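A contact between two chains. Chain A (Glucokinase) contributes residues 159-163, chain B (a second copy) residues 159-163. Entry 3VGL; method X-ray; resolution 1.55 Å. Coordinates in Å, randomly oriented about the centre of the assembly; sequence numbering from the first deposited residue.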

ATOM      1  N   ARG A 159      -0.249   7.989   8.933  1.00 11.26           N
ATOM      2  CA  ARG A 159      -0.516   6.735   8.208  1.00 11.38           C
ATOM      3  C   ARG A 159       0.505   6.576   7.101  1.00 11.11           C
ATOM      4  O   ARG A 159       0.550   7.383   6.149  1.00 12.92           O
ATOM      5  CB  ARG A 159      -1.911   6.771   7.602  1.00 12.92           C
ATOM      6  CG  ARG A 159      -2.249   5.469   6.908  1.00 13.79           C
ATOM      7  CD  ARG A 159      -3.607   5.503   6.227  1.00 18.13           C
ATOM      8  NE  ARG A 159      -3.609   6.368   5.045  1.00 21.00           N
ATOM      9  CZ  ARG A 159      -4.629   6.459   4.203  1.00 22.88           C
ATOM     10  NH1 ARG A 159      -4.571   7.301   3.171  1.00 23.25           N
ATOM     11  NH2 ARG A 159      -5.697   5.684   4.379  1.00 24.87           N
ATOM     12  N   VAL A 160       1.338   5.569   7.238  1.00  9.42           N
ATOM     13  CA  VAL A 160       2.356   5.294   6.227  1.00 10.72           C
ATOM     14  C   VAL A 160       1.948   4.173   5.278  1.00 10.63           C
ATOM     15  O   VAL A 160       2.426   4.163   4.136  1.00 12.03           O
ATOM     16  CB  VAL A 160       3.769   5.044   6.824  1.00 10.69           C
ATOM     17  CG1 VAL A 160       4.232   6.290   7.589  1.00 12.97           C
ATOM     18  CG2 VAL A 160       3.828   3.810   7.707  1.00 11.95           C
ATOM     19  N   VAL A 161       1.077   3.250   5.718  1.00  9.51           N
ATOM     20  CA  VAL A 161       0.597   2.174   4.829  1.00  9.38           C
ATOM     21  C   VAL A 161      -0.918   2.209   4.867  1.00 10.32           C
ATOM     22  O   VAL A 161      -1.507   1.873   5.893  1.00 10.23           O
ATOM     23  CB  VAL A 161       1.079   0.766   5.260  1.00  9.06           C
ATOM     24  CG1 VAL A 161       0.428  -0.313   4.383  1.00 10.75           C
ATOM     25  CG2 VAL A 161       2.599   0.685   5.152  1.00  9.37           C
ATOM     26  N   PRO A 162      -1.569   2.651   3.783  1.00 10.55           N
ATOM     27  CA  PRO A 162      -3.036   2.619   3.818  1.00 11.13           C
ATOM     28  C   PRO A 162      -3.532   1.190   4.096  1.00 10.90           C
ATOM     29  O   PRO A 162      -3.033   0.230   3.495  1.00 10.72           O
ATOM     30  CB  PRO A 162      -3.431   3.049   2.402  1.00 12.69           C
ATOM     31  CG  PRO A 162      -2.263   3.939   1.966  1.00 11.65           C
ATOM     32  CD  PRO A 162      -1.042   3.196   2.509  1.00 11.61           C
ATOM     33  N   ASP A 163      -4.510   1.078   4.994  1.00 11.02           N
ATOM     34  CA  ASP A 163      -5.064  -0.234   5.349  1.00 11.95           C
ATOM     35  C   ASP A 163      -3.995  -1.175   5.902  1.00 11.41           C
ATOM     36  O   ASP A 163      -4.149  -2.387   5.800  1.00 11.68           O
ATOM     37  CB  ASP A 163      -5.855  -0.856   4.174  1.00 12.49           C
ATOM     38  CG  ASP A 163      -6.937   0.072   3.670  1.00 16.83           C
ATOM     39  OD1 ASP A 163      -7.919   0.282   4.416  1.00 20.05           O
ATOM     40  OD2 ASP A 163      -6.785   0.595   2.533  1.00 16.74           O
TER
ATOM     41  N   ARG B 159       4.895  10.862   1.319  1.00 11.26           N
ATOM     42  CA  ARG B 159       4.539   9.589   0.670  1.00 11.38           C
ATOM     43  C   ARG B 159       3.333   8.997   1.369  1.00 11.11           C
ATOM     44  O   ARG B 159       3.397   8.632   2.562  1.00 12.92           O
ATOM     45  CB  ARG B 159       5.703   8.613   0.765  1.00 12.92           C
ATOM     46  CG  ARG B 159       5.401   7.316   0.046  1.00 13.79           C
ATOM     47  CD  ARG B 159       6.514   6.292   0.188  1.00 18.13           C
ATOM     48  NE  ARG B 159       6.597   5.754   1.548  1.00 21.00           N
ATOM     49  CZ  ARG B 159       7.392   4.752   1.894  1.00 22.88           C
ATOM     50  NH1 ARG B 159       7.441   4.345   3.163  1.00 23.25           N
ATOM     51  NH2 ARG B 159       8.118   4.137   0.962  1.00 24.87           N
ATOM     52  N   VAL B 160       2.236   8.932   0.649  1.00  9.42           N
ATOM     53  CA  VAL B 160       1.009   8.361   1.200  1.00 10.72           C
ATOM     54  C   VAL B 160       0.787   6.920   0.755  1.00 10.63           C
ATOM     55  O   VAL B 160       0.121   6.173   1.485  1.00 12.03           O
ATOM     56  CB  VAL B 160      -0.250   9.234   0.942  1.00 10.69           C
ATOM     57  CG1 VAL B 160      -0.067  10.606   1.601  1.00 12.97           C
ATOM     58  CG2 VAL B 160      -0.577   9.378  -0.534  1.00 11.95           C
ATOM     59  N   VAL B 161       1.330   6.518  -0.405  1.00  9.51           N
ATOM     60  CA  VAL B 161       1.201   5.120  -0.861  1.00  9.38           C
ATOM     61  C   VAL B 161       2.600   4.617  -1.155  1.00 10.32           C
ATOM     62  O   VAL B 161       3.218   5.066  -2.119  1.00 10.23           O
ATOM     63  CB  VAL B 161       0.335   4.973  -2.139  1.00  9.06           C
ATOM     64  CG1 VAL B 161       0.363   3.522  -2.638  1.00 10.75           C
ATOM     65  CG2 VAL B 161      -1.099   5.401  -1.842  1.00  9.37           C
ATOM     66  N   PRO B 162       3.139   3.721  -0.317  1.00 10.55           N
ATOM     67  CA  PRO B 162       4.471   3.200  -0.653  1.00 11.13           C
ATOM     68  C   PRO B 162       4.458   2.565  -2.053  1.00 10.90           C
ATOM     69  O   PRO B 162       3.536   1.810  -2.385  1.00 10.72           O
ATOM     70  CB  PRO B 162       4.707   2.125   0.412  1.00 12.69           C
ATOM     71  CG  PRO B 162       3.880   2.623   1.602  1.00 11.65           C
ATOM     72  CD  PRO B 162       2.606   3.149   0.942  1.00 11.61           C
ATOM     73  N   ASP B 163       5.485   2.877  -2.843  1.00 11.02           N
ATOM     74  CA  ASP B 163       5.582   2.338  -4.205  1.00 11.95           C
ATOM     75  C   ASP B 163       4.377   2.724  -5.060  1.00 11.41           C
ATOM     76  O   ASP B 163       4.056   2.011  -6.005  1.00 11.68           O
ATOM     77  CB  ASP B 163       5.844   0.813  -4.198  1.00 12.49           C
ATOM     78  CG  ASP B 163       7.067   0.457  -3.383  1.00 16.83           C
ATOM     79  OD1 ASP B 163       8.184   0.797  -3.829  1.00 20.05           O
ATOM     80  OD2 ASP B 163       6.894  -0.152  -2.292  1.00 16.74           O
TER
HETATM   81  O   HOH W   1      -0.976   7.040   3.807  1.00 15.07           O
HETATM   82  O   HOH W   2       2.875   9.292   5.234  0.50 23.09           O
HETATM   83  O   HOH W   3       1.794   9.650   5.068  0.50 23.09           O
HETATM   84  O   HOH W   4       4.200   6.037   3.306  1.00 15.07           O

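Two copies of the same loop meet across an exact two-fold axis, so each interaction has a symmetry mate and the side-chain torsions repeat in the two chains. Neither stretch forms regular helix or strand. The backbones are closest at Val160(A) and Val160(B), whose CA atoms lie 6.0 Å apart, with Val161(A) CA and Val161(B) CA following at 6.4 Å. The contact is small, burying 236 Å² over both sides, and contains no direct hydrogen bond between the stretches.

Pro162(A) and Pro162(B) supply the closest direct approach. Their CA-to-CB bonds point toward the partner, and the ring, with a C-gamma exo pucker, brings Pro162(A) CG to 3.3 Å from Val160(B) O; the mate, Pro162(B) CG to Val160(A) O, is also 3.3 Å. The carbon thus packs tightly against a carbonyl oxygen. The two rings also meet each other, Pro162(A) CD lying 4.0 Å from Pro162(B) CD, an ordinary apolar contact distance.

Val161(A) and Val161(B) turn their CA-to-CB bonds away from the partner, yet they still take part. With chi1 at 174° (t), Val161(A) CG2 lies 4.2 Å from Pro162(B) CG, whereas Val161(A) CG1 is 5.3 Å from Pro162(B) CG. The reach therefore comes from the placement of one methyl, and the mate Val161(B) CG2 to Pro162(A) CG repeats it at 4.2 Å.

Val160(A) and Val160(B) contribute differently. Their CA-to-CB bonds run sideways, and with the side chain in the m rotamer (chi1 -61°) the nearest approach is 5.2 Å, from Val160(A) CB to Arg159(B) NH1. The carbonyl does the work: besides meeting the proline, Val160(B) O accepts a hydrogen bond from water 1 at 2.7 Å from the water O.

Arg159(A) and Arg159(B) are extended at chi1 (-177°, t) and chi2 (-177°, t), then bend at chi3 (71°, p); in this conformation NE and the residue's own carbonyl bind the same water. Water 1 O accepts from Arg159(A) NE at 3.0 Å and donates to Arg159(A) O at 2.8 Å; its other donation crosses to Val160(B) O. Water 4 does the same from chain B, linking Arg159(B) NE and O to Val160(A) O. The nearest approach of the arginine side chain to the opposing stretch is 5.1 Å, from Arg159(A) NH1 to Val160(B) O, so its link there is through water.

Waters 2 and 3 each bridge Arg159(A) O and Arg159(B) O, but water 2 O and water 3 O lie only 1.2 Å apart, too close for simultaneous occupancy; they read as alternative sites for one bridging water.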